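Local coordinates for protein chorismate synthase (Campylobacter jejuni, PDB 1SQ1) that probably catalyses the last step of the shikimate pathway, eliminating phosphate from 5-enolpyruvylshikimate-3-phosphate to give chorismate, with reduced FMN as cofactor, at residues 149-155 with 205-211; 163-167 with 285-289; 225-230 with 276-280; 257-261 with 271-275. The contacts are given in a common frame with arbitrary orientation. Numbering follows the deposited sequence.

Contact 1: residues 149-155 with 205-211; sequences VQSGVFG and AAVFTKV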
loop_
_atom_site.group_PDB
_atom_site.type_symbol
_atom_site.label_atom_id
_atom_site.label_comp_id
_atom_site.label_asym_id
_atom_site.label_seq_id
_atom_site.Cartn_x
_atom_site.Cartn_y
_atom_site.Cartn_z
ATOM N N VAL A 149 24.729 -11.581 1.607
ATOM C CA VAL A 149 24.881 -10.154 1.850
ATOM C C VAL A 149 25.821 -9.953 3.035
ATOM O O VAL A 149 25.581 -10.477 4.123
ATOM C CB VAL A 149 23.512 -9.489 2.155
ATOM C CG1 VAL A 149 23.706 -8.017 2.471
ATOM C CG2 VAL A 149 22.585 -9.638 0.959
ATOM N N GLN A 150 26.896 -9.205 2.814
ATOM C CA GLN A 150 27.877 -8.934 3.858
ATOM C C GLN A 150 28.348 -7.492 3.764
ATOM O O GLN A 150 28.410 -6.930 2.671
ATOM C CB GLN A 150 29.063 -9.887 3.714
ATOM C CG GLN A 150 29.186 -10.500 2.321
ATOM C CD GLN A 150 30.258 -11.572 2.241
ATOM O OE1 GLN A 150 30.513 -12.289 3.216
ATOM N NE2 GLN A 150 30.878 -11.702 1.068
ATOM N N SER A 151 28.680 -6.903 4.914
ATOM C CA SER A 151 29.133 -5.509 4.999
ATOM C C SER A 151 30.240 -5.330 6.034
ATOM O O SER A 151 30.433 -6.176 6.913
ATOM C CB SER A 151 27.968 -4.600 5.396
ATOM O OG SER A 151 26.845 -4.789 4.548
ATOM N N GLY A 152 30.947 -4.207 5.930
ATOM C CA GLY A 152 32.019 -3.906 6.860
ATOM C C GLY A 152 32.482 -2.467 6.751
ATOM O O GLY A 152 32.194 -1.805 5.756
ATOM N N VAL A 153 33.202 -1.979 7.764
ATOM C CA VAL A 153 33.697 -0.599 7.773
ATOM C C VAL A 153 34.982 -0.445 6.961
ATOM O O VAL A 153 35.963 -1.148 7.203
ATOM C CB VAL A 153 34.019 -0.110 9.204
ATOM C CG1 VAL A 153 34.301 1.382 9.184
ATOM C CG2 VAL A 153 32.890 -0.442 10.148
ATOM N N PHE A 154 34.989 0.484 6.012
ATOM C CA PHE A 154 36.185 0.692 5.215
ATOM C C PHE A 154 36.758 2.073 5.398
ATOM O O PHE A 154 37.825 2.387 4.871
ATOM C CB PHE A 154 35.917 0.433 3.736
ATOM C CG PHE A 154 35.081 1.477 3.044
ATOM C CD1 PHE A 154 35.680 2.453 2.250
ATOM C CD2 PHE A 154 33.688 1.394 3.054
ATOM C CE1 PHE A 154 34.895 3.324 1.452
ATOM C CE2 PHE A 154 32.899 2.256 2.264
ATOM C CZ PHE A 154 33.506 3.220 1.461
ATOM N N GLY A 155 36.055 2.898 6.163
ATOM C CA GLY A 155 36.519 4.245 6.408
ATOM C C GLY A 155 36.072 4.733 7.766
ATOM O O GLY A 155 34.937 4.498 8.186
ATOM N N ALA A 205 31.756 7.368 9.627
ATOM C CA ALA A 205 32.302 6.126 9.066
ATOM C C ALA A 205 31.682 5.781 7.706
ATOM O O ALA A 205 30.558 6.180 7.416
ATOM C CB ALA A 205 32.089 4.974 10.041
ATOM N N ALA A 206 32.426 5.049 6.880
ATOM C CA ALA A 206 31.959 4.636 5.556
ATOM C C ALA A 206 31.777 3.109 5.489
ATOM O O ALA A 206 32.741 2.350 5.638
ATOM C CB ALA A 206 32.943 5.091 4.499
ATOM N N VAL A 207 30.540 2.665 5.269
ATOM C CA VAL A 207 30.252 1.240 5.202
ATOM C C VAL A 207 30.172 0.686 3.793
ATOM O O VAL A 207 29.735 1.375 2.866
ATOM C CB VAL A 207 28.951 0.911 5.923
ATOM C CG1 VAL A 207 28.546 -0.515 5.630
ATOM C CG2 VAL A 207 29.137 1.111 7.415
ATOM N N PHE A 208 30.605 -0.566 3.646
ATOM C CA PHE A 208 30.590 -1.254 2.358
ATOM C C PHE A 208 29.752 -2.532 2.417
ATOM O O PHE A 208 30.060 -3.453 3.172
ATOM C CB PHE A 208 32.009 -1.623 1.931
ATOM C CG PHE A 208 32.075 -2.349 0.619
ATOM C CD1 PHE A 208 31.699 -1.718 -0.563
ATOM C CD2 PHE A 208 32.507 -3.671 0.560
ATOM C CE1 PHE A 208 31.754 -2.392 -1.787
ATOM C CE2 PHE A 208 32.563 -4.351 -0.660
ATOM C CZ PHE A 208 32.187 -3.712 -1.833
ATOM N N THR A 209 28.693 -2.587 1.620
ATOM C CA THR A 209 27.835 -3.765 1.591
ATOM C C THR A 209 27.941 -4.442 0.241
ATOM O O THR A 209 27.619 -3.858 -0.792
ATOM C CB THR A 209 26.367 -3.427 1.809
ATOM O OG1 THR A 209 26.202 -2.713 3.043
ATOM C CG2 THR A 209 25.566 -4.706 1.853
ATOM N N LYS A 210 28.399 -5.683 0.265
ATOM C CA LYS A 210 28.562 -6.461 -0.945
ATOM C C LYS A 210 27.577 -7.614 -0.945
ATOM O O LYS A 210 27.390 -8.278 0.076
ATOM C CB LYS A 210 29.996 -6.987 -1.027
ATOM C CG LYS A 210 30.224 -8.049 -2.083
ATOM C CD LYS A 210 31.671 -8.043 -2.526
ATOM C CE LYS A 210 32.197 -9.441 -2.770
ATOM N NZ LYS A 210 32.365 -10.172 -1.477
ATOM N N VAL A 211 26.927 -7.838 -2.084
ATOM C CA VAL A 211 25.976 -8.932 -2.197
ATOM C C VAL A 211 26.397 -9.820 -3.361
ATOM O O VAL A 211 26.520 -9.349 -4.497
ATOM C CB VAL A 211 24.547 -8.412 -2.435
ATOM C CG1 VAL A 211 23.560 -9.556 -2.333
ATOM C CG2 VAL A 211 24.211 -7.330 -1.426
#
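A206, F154 and Q150 lose the most surface in this antiparallel strand pair. F154 and G155 both face A206, a classic beta bulge. F154 N donates to A206 O at 2.9 Å, G155 N reaches the same oxygen weakly at 3.4 Å, and A206 N donates to G155 O at 2.9 Å. The F154 CA-to-CB bond points sideways, but the ring comes back to the partner strand. A206 CB lies over its face, a CH-pi contact 3.8 Å from the ring centroid. Beyond the bulge the register is regular. Q150 forms a hydrogen-bonded pair with K210: Q150 N to K210 O is 2.9 Å and K210 N to Q150 O is 2.7 Å. At the next pair, S151 OG and T209 OG1 share a hydrogen bond of 2.6 Å on the face that carries V149 and V211. That face packs on helix 325-346, where S151 also bonds S333. F168 meets the rings of F154 and F208. Strand 286-292 continues the sheet beyond 205-212.

Contact 2: residues 163-167 with 285-289; sequences LKEEE and NLILK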
loop_
_atom_site.group_PDB
_atom_site.type_symbol
_atom_site.label_atom_id
_atom_site.label_comp_id
_atom_site.label_asym_id
_atom_site.label_seq_id
_atom_site.Cartn_x
_atom_site.Cartn_y
_atom_site.Cartn_z
ATOM N N LEU A 163 41.449 0.858 -1.334
ATOM C CA LEU A 163 41.610 -0.430 -2.001
ATOM C C LEU A 163 40.502 -0.603 -3.030
ATOM O O LEU A 163 39.610 0.235 -3.155
ATOM C CB LEU A 163 41.513 -1.581 -0.994
ATOM C CG LEU A 163 42.768 -2.182 -0.356
ATOM C CD1 LEU A 163 43.584 -1.107 0.346
ATOM C CD2 LEU A 163 42.341 -3.250 0.631
ATOM N N LYS A 164 40.554 -1.710 -3.758
ATOM C CA LYS A 164 39.547 -2.010 -4.762
ATOM C C LYS A 164 38.310 -2.605 -4.091
ATOM O O LYS A 164 38.420 -3.319 -3.095
ATOM C CB LYS A 164 40.113 -2.995 -5.783
ATOM C CG LYS A 164 41.032 -2.367 -6.821
ATOM C CD LYS A 164 40.209 -1.587 -7.834
ATOM C CE LYS A 164 41.037 -1.118 -9.023
ATOM N NZ LYS A 164 40.179 -0.409 -10.021
ATOM N N GLU A 165 37.141 -2.295 -4.643
ATOM C CA GLU A 165 35.864 -2.779 -4.120
ATOM C C GLU A 165 35.958 -4.273 -3.816
ATOM O O GLU A 165 35.772 -4.707 -2.675
ATOM C CB GLU A 165 34.752 -2.561 -5.149
ATOM C CG GLU A 165 34.753 -1.200 -5.824
ATOM C CD GLU A 165 34.241 -0.098 -4.928
ATOM O OE1 GLU A 165 34.793 0.086 -3.821
ATOM O OE2 GLU A 165 33.286 0.594 -5.336
ATOM N N GLU A 166 36.249 -5.053 -4.853
ATOM C CA GLU A 166 36.357 -6.504 -4.726
ATOM C C GLU A 166 37.722 -6.894 -4.148
ATOM O O GLU A 166 38.250 -7.961 -4.451
ATOM C CB GLU A 166 36.147 -7.163 -6.103
ATOM C CG GLU A 166 34.942 -6.620 -6.930
ATOM C CD GLU A 166 33.569 -7.138 -6.478
ATOM O OE1 GLU A 166 33.356 -7.276 -5.253
ATOM O OE2 GLU A 166 32.698 -7.379 -7.354
ATOM N N GLU A 167 38.277 -6.025 -3.302
ATOM C CA GLU A 167 39.581 -6.265 -2.684
ATOM C C GLU A 167 39.544 -6.172 -1.160
ATOM O O GLU A 167 40.499 -6.549 -0.484
ATOM C CB GLU A 167 40.598 -5.269 -3.229
ATOM C CG GLU A 167 42.028 -5.645 -2.947
ATOM C CD GLU A 167 43.005 -4.774 -3.705
ATOM O OE1 GLU A 167 42.865 -4.670 -4.943
ATOM O OE2 GLU A 167 43.909 -4.199 -3.067
ATOM N N ASN A 285 27.662 -8.826 -8.773
ATOM C CA ASN A 285 27.624 -8.571 -7.340
ATOM C C ASN A 285 27.010 -7.217 -7.103
ATOM O O ASN A 285 26.889 -6.416 -8.030
ATOM C CB ASN A 285 29.028 -8.565 -6.768
ATOM C CG ASN A 285 29.702 -9.897 -6.897
ATOM O OD1 ASN A 285 29.535 -10.768 -6.046
ATOM N ND2 ASN A 285 30.459 -10.079 -7.976
ATOM N N LEU A 286 26.643 -6.949 -5.858
ATOM C CA LEU A 286 26.036 -5.673 -5.517
ATOM C C LEU A 286 27.057 -4.826 -4.772
ATOM O O LEU A 286 27.595 -5.255 -3.751
ATOM C CB LEU A 286 24.791 -5.908 -4.652
ATOM C CG LEU A 286 23.412 -5.371 -5.079
ATOM C CD1 LEU A 286 23.183 -5.467 -6.589
ATOM C CD2 LEU A 286 22.361 -6.152 -4.324
ATOM N N ILE A 287 27.336 -3.635 -5.296
ATOM C CA ILE A 287 28.293 -2.719 -4.674
ATOM C C ILE A 287 27.552 -1.527 -4.089
ATOM O O ILE A 287 27.243 -0.573 -4.794
ATOM C CB ILE A 287 29.323 -2.184 -5.691
ATOM C CG1 ILE A 287 29.910 -3.340 -6.506
ATOM C CG2 ILE A 287 30.445 -1.463 -4.959
ATOM C CD1 ILE A 287 30.612 -4.364 -5.659
ATOM N N LEU A 288 27.285 -1.589 -2.791
ATOM C CA LEU A 288 26.550 -0.537 -2.102
ATOM C C LEU A 288 27.399 0.109 -1.030
ATOM O O LEU A 288 28.025 -0.583 -0.242
ATOM C CB LEU A 288 25.304 -1.123 -1.433
ATOM C CG LEU A 288 24.459 -2.040 -2.296
ATOM C CD1 LEU A 288 23.217 -2.456 -1.536
ATOM C CD2 LEU A 288 24.112 -1.322 -3.580
ATOM N N LYS A 289 27.420 1.431 -0.986
ATOM C CA LYS A 289 28.200 2.095 0.039
ATOM C C LYS A 289 27.325 3.051 0.829
ATOM O O LYS A 289 26.640 3.893 0.246
ATOM C CB LYS A 289 29.378 2.842 -0.584
ATOM C CG LYS A 289 30.235 2.019 -1.525
ATOM C CD LYS A 289 31.463 2.808 -1.890
ATOM C CE LYS A 289 32.210 2.215 -3.073
ATOM N NZ LYS A 289 31.426 2.364 -4.345
#
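A salt bridge ties a short 3-10 turn to one strand of an antiparallel beta sheet. Segment 163-167 belongs to the loop between strand 159-160 and helix 170-175. Segment 285-289 runs into strand 286-292, a neighbour of strand 205-212. L163 and K164 lead in without reaching the strand. K164 O accepts a weak hydrogen bond from E167 N at 2.7 Å, which closes the turn. E165 is the main contact residue. Its CA-to-CB bond points toward the strand, and its carboxylate meets the amine of K289 while also packing on I287, with E165 OE2 3.5 Å from I287 CG2. E166 follows at the exposed border. Its CA-to-CB bond is sideways, but the end of the side chain swings in, so that E166 OE1 lies 4.0 Å from I287 CD1. The same side chain also touches K210 on strand 205-212. N285, I287 and K289 alternate with L286 and L288, whose side chains pack on helix 325-346. The loop therefore lies over the opposite sheet face from that helix. This is structural packing away from the predicted FMN site. The charge on K289 is met by E165, with K289 NZ donating to E165 OE2 at 2.8 Å.

Contact 3: residues 225-230 with 276-280; sequences KLDSKL and ILGGI. With SO4 (sulfate ion), chain B.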
loop_
_atom_site.group_PDB
_atom_site.type_symbol
_atom_site.label_atom_id
_atom_site.label_comp_id
_atom_site.label_asym_id
_atom_site.label_seq_id
_atom_site.Cartn_x
_atom_site.Cartn_y
_atom_site.Cartn_z
ATOM N N LYS A 225 12.245 0.106 -7.998
ATOM C CA LYS A 225 13.512 -0.391 -8.503
ATOM C C LYS A 225 14.410 -0.841 -7.355
ATOM O O LYS A 225 14.343 -0.303 -6.250
ATOM C CB LYS A 225 14.191 0.722 -9.302
ATOM C CG LYS A 225 13.338 1.284 -10.436
ATOM C CD LYS A 225 14.149 2.276 -11.249
ATOM C CE LYS A 225 13.526 2.553 -12.603
ATOM N NZ LYS A 225 14.384 3.481 -13.408
ATOM N N LEU A 226 15.256 -1.828 -7.621
ATOM C CA LEU A 226 16.135 -2.338 -6.596
ATOM C C LEU A 226 17.046 -1.259 -6.007
ATOM O O LEU A 226 17.313 -1.261 -4.804
ATOM C CB LEU A 226 16.966 -3.497 -7.136
ATOM C CG LEU A 226 17.863 -4.058 -6.032
ATOM C CD1 LEU A 226 17.001 -4.611 -4.908
ATOM C CD2 LEU A 226 18.778 -5.112 -6.593
ATOM N N ASP A 227 17.539 -0.335 -6.825
ATOM C CA ASP A 227 18.394 0.711 -6.257
ATOM C C ASP A 227 17.546 1.653 -5.387
ATOM O O ASP A 227 17.957 2.011 -4.279
ATOM C CB ASP A 227 19.155 1.475 -7.355
ATOM C CG ASP A 227 18.290 1.810 -8.535
ATOM O OD1 ASP A 227 18.817 2.328 -9.540
ATOM O OD2 ASP A 227 17.077 1.547 -8.458
ATOM N N SER A 228 16.361 2.033 -5.870
ATOM C CA SER A 228 15.460 2.892 -5.091
ATOM C C SER A 228 15.246 2.285 -3.707
ATOM O O SER A 228 15.558 2.903 -2.695
ATOM C CB SER A 228 14.088 3.025 -5.759
ATOM O OG SER A 228 14.121 3.882 -6.885
ATOM N N LYS A 229 14.701 1.075 -3.672
ATOM C CA LYS A 229 14.442 0.397 -2.416
ATOM C C LYS A 229 15.678 0.372 -1.558
ATOM O O LYS A 229 15.609 0.586 -0.361
ATOM C CB LYS A 229 13.996 -1.041 -2.667
ATOM C CG LYS A 229 12.613 -1.209 -3.241
ATOM C CD LYS A 229 12.404 -2.642 -3.693
ATOM C CE LYS A 229 10.971 -3.070 -3.486
ATOM N NZ LYS A 229 10.697 -3.354 -2.043
ATOM N N LEU A 230 16.819 0.094 -2.163
ATOM C CA LEU A 230 18.042 0.018 -1.389
ATOM C C LEU A 230 18.383 1.360 -0.790
ATOM O O LEU A 230 18.746 1.445 0.382
ATOM C CB LEU A 230 19.187 -0.460 -2.265
ATOM C CG LEU A 230 19.114 -1.944 -2.598
ATOM C CD1 LEU A 230 20.083 -2.241 -3.733
ATOM C CD2 LEU A 230 19.431 -2.773 -1.348
ATOM N N ILE A 276 23.256 -3.263 -10.851
ATOM C CA ILE A 276 21.901 -2.813 -11.145
ATOM C C ILE A 276 21.892 -2.007 -12.443
ATOM O O ILE A 276 22.727 -1.128 -12.631
ATOM C CB ILE A 276 21.387 -1.905 -10.004
ATOM C CG1 ILE A 276 21.375 -2.678 -8.681
ATOM C CG2 ILE A 276 19.998 -1.357 -10.347
ATOM C CD1 ILE A 276 20.824 -1.896 -7.524
ATOM N N LEU A 277 20.954 -2.310 -13.333
ATOM C CA LEU A 277 20.845 -1.600 -14.605
ATOM C C LEU A 277 19.376 -1.411 -14.904
ATOM O O LEU A 277 18.647 -2.389 -15.041
ATOM C CB LEU A 277 21.471 -2.407 -15.737
ATOM C CG LEU A 277 22.993 -2.490 -15.769
ATOM C CD1 LEU A 277 23.426 -3.747 -16.530
ATOM C CD2 LEU A 277 23.549 -1.213 -16.383
ATOM N N GLY A 278 18.936 -0.161 -15.006
ATOM C CA GLY A 278 17.534 0.096 -15.272
ATOM C C GLY A 278 16.676 -0.116 -14.039
ATOM O O GLY A 278 15.453 -0.066 -14.111
ATOM N N GLY A 279 17.314 -0.364 -12.900
ATOM C CA GLY A 279 16.558 -0.572 -11.680
ATOM C C GLY A 279 16.346 -2.026 -11.357
ATOM O O GLY A 279 15.686 -2.369 -10.380
ATOM N N ILE A 280 16.901 -2.895 -12.189
ATOM C CA ILE A 280 16.767 -4.323 -11.956
ATOM C C ILE A 280 18.185 -4.879 -11.908
ATOM O O ILE A 280 19.077 -4.356 -12.596
ATOM C CB ILE A 280 15.900 -4.999 -13.072
ATOM C CG1 ILE A 280 16.656 -5.065 -14.391
ATOM C CG2 ILE A 280 14.631 -4.184 -13.301
ATOM C CD1 ILE A 280 17.426 -6.362 -14.588
HETATM S S SO4 B . 20.485 3.296 -14.400
HETATM O O1 SO4 B . 19.982 3.409 -15.787
HETATM O O2 SO4 B . 20.052 2.008 -13.795
HETATM O O3 SO4 B . 21.961 3.351 -14.394
HETATM O O4 SO4 B . 19.943 4.407 -13.592
#
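This is a buried contact between a helix start and a beta hairpin, next to the second subunit. Helix 226-235 begins just after K225, its N-cap residue. The hairpin joins strands 276-277 and 280-281 through a type I' turn from L277 to I280. One backbone bond fixes the two parts: L226 N, at the first turn of the helix, donates to G279 O at 2.8 Å. An amide there has no acceptor in its own helix, so the hairpin carbonyl supplies one. G278 and G279 hold the positive phi angles of the turn. A side chain on G279 would clash with K225 CD, so glycine lets the chains come close. In addition, I276 CD1 packs against both L226 and L230, 3.9 Å from L226 CD2 and from L230 CD1. I276 also touches L286 of strand 286-292, and L226 and L230 pack on helix 325-346. The amine of K225 bonds G236 O of the second subunit, and S228 OG bonds H232 O there. A sulfate, probably from the crystallisation liquor, bridges the interface. It accepts from A239 N of the second subunit, a predicted FMN-binding residue, and its O2 lies 2.7 Å from the donor G278 N.

Contact 4: residues 257-261 with 271-275; sequences SCNND and NHSGG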
loop_
_atom_site.group_PDB
_atom_site.type_symbol
_atom_site.label_atom_id
_atom_site.label_comp_id
_atom_site.label_asym_id
_atom_site.label_seq_id
_atom_site.Cartn_x
_atom_site.Cartn_y
_atom_site.Cartn_z
ATOM N N SER A 257 32.270 5.942 -22.371
ATOM C CA SER A 257 33.246 4.960 -22.823
ATOM C C SER A 257 34.039 4.286 -21.705
ATOM O O SER A 257 34.726 3.295 -21.953
ATOM C CB SER A 257 34.216 5.616 -23.800
ATOM O OG SER A 257 34.943 6.652 -23.169
ATOM N N CYS A 258 33.947 4.813 -20.484
ATOM C CA CYS A 258 34.675 4.245 -19.344
ATOM C C CYS A 258 33.755 3.609 -18.289
ATOM O O CYS A 258 34.194 2.756 -17.513
ATOM C CB CYS A 258 35.537 5.324 -18.674
ATOM S SG CYS A 258 36.625 6.248 -19.802
ATOM N N ASN A 259 32.486 4.020 -18.269
ATOM C CA ASN A 259 31.519 3.496 -17.305
ATOM C C ASN A 259 30.760 2.295 -17.856
ATOM O O ASN A 259 30.356 1.403 -17.112
ATOM C CB ASN A 259 30.515 4.584 -16.918
ATOM C CG ASN A 259 30.007 4.420 -15.507
ATOM O OD1 ASN A 259 30.792 4.330 -14.570
ATOM N ND2 ASN A 259 28.696 4.385 -15.346
ATOM N N ASN A 260 30.570 2.294 -19.171
ATOM C CA ASN A 260 29.861 1.229 -19.871
ATOM C C ASN A 260 30.346 -0.164 -19.496
ATOM O O ASN A 260 31.539 -0.448 -19.536
ATOM C CB ASN A 260 29.994 1.445 -21.388
ATOM C CG ASN A 260 29.762 0.172 -22.196
ATOM O OD1 ASN A 260 28.762 -0.524 -22.013
ATOM N ND2 ASN A 260 30.687 -0.127 -23.108
ATOM N N ASP A 261 29.410 -1.028 -19.120
ATOM C CA ASP A 261 29.735 -2.407 -18.767
ATOM C C ASP A 261 29.200 -3.306 -19.880
ATOM O O ASP A 261 27.992 -3.502 -19.986
ATOM C CB ASP A 261 29.073 -2.799 -17.441
ATOM C CG ASP A 261 29.539 -1.949 -16.278
ATOM O OD1 ASP A 261 30.764 -1.781 -16.120
ATOM O OD2 ASP A 261 28.685 -1.457 -15.513
ATOM N N ASN A 271 32.101 -3.962 -13.761
ATOM C CA ASN A 271 30.930 -3.854 -12.883
ATOM C C ASN A 271 30.739 -2.442 -12.340
ATOM O O ASN A 271 30.473 -2.254 -11.153
ATOM C CB ASN A 271 31.037 -4.840 -11.708
ATOM C CG ASN A 271 29.735 -4.974 -10.938
ATOM O OD1 ASN A 271 28.654 -4.847 -11.506
ATOM N ND2 ASN A 271 29.835 -5.254 -9.645
ATOM N N HIS A 272 30.865 -1.450 -13.210
ATOM C CA HIS A 272 30.715 -0.066 -12.793
ATOM C C HIS A 272 29.327 0.219 -12.269
ATOM O O HIS A 272 29.148 1.028 -11.359
ATOM C CB HIS A 272 31.010 0.858 -13.960
ATOM C CG HIS A 272 32.434 0.813 -14.409
ATOM N ND1 HIS A 272 33.488 1.040 -13.552
ATOM C CD2 HIS A 272 32.979 0.574 -15.627
ATOM C CE1 HIS A 272 34.623 0.943 -14.219
ATOM N NE2 HIS A 272 34.344 0.662 -15.480
ATOM N N SER A 273 28.351 -0.461 -12.856
ATOM C CA SER A 273 26.951 -0.312 -12.492
ATOM C C SER A 273 26.637 -0.697 -11.048
ATOM O O SER A 273 25.611 -0.303 -10.509
ATOM C CB SER A 273 26.095 -1.158 -13.429
ATOM O OG SER A 273 26.417 -2.532 -13.274
ATOM N N GLY A 274 27.507 -1.472 -10.419
ATOM C CA GLY A 274 27.239 -1.873 -9.049
ATOM C C GLY A 274 26.308 -3.071 -8.937
ATOM O O GLY A 274 25.993 -3.514 -7.830
ATOM N N GLY A 275 25.864 -3.597 -10.080
ATOM C CA GLY A 275 24.988 -4.759 -10.085
ATOM C C GLY A 275 23.523 -4.470 -10.361
ATOM O O GLY A 275 22.653 -5.326 -10.159
#
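D261, just past the short helix 256-259, binds through its carboxylate the backbone of a type I beta turn, N271 to G274. This joins the helix end to the turn leading into strand 276-277, drawing together the ends of the loop between them. H272 N donates to D261 OD1 at 2.9 Å, and S273 N donates to D261 OD2 at 2.9 Å. S273 OG adds a weak bond to D261 OD2 at 3.4 Å. S270 OG also bonds D261 OD1. The turn closes on itself through G274 N to N271 O at 3.2 Å. The H272 ring lies against the end of the helix, and N259 O sits at its edge, 3.1 Å from H272 CD2. H272 ND1 is satisfied by E247. C258 O lies 2.9 Å from H272 NE2, but at too poor an angle to bond. In the second subunit, K241 NZ bonds S273 O and D201 bonds S257 OG. After the turn, G275 N makes a weak 3.4 Å bond to S273 OG.

Overall arrangement
Strand 286-292 connects the set. Contacts 1 and 2 have centres 8 Å apart, and T209 N and L288 O, 2.8 Å apart, probably hydrogen-bond between neighbouring strands. Contact 2 also meets contact 4, where I287 N and G274 O lie 2.9 Å apart. It meets contact 3 through L288 CD1 and L230 CD2, at 3.8 Å. Contact 4 is nested inside contact 3, which is nested inside contact 2, and segment 271-275 runs directly into 276-280. Contacts 3 and 4 touch residues of the second subunit that are predicted to bind FMN. Within its own chain, A205 of contact 1 is about 8 Å from P294 and about 9 Å from A239, side chain to side chain.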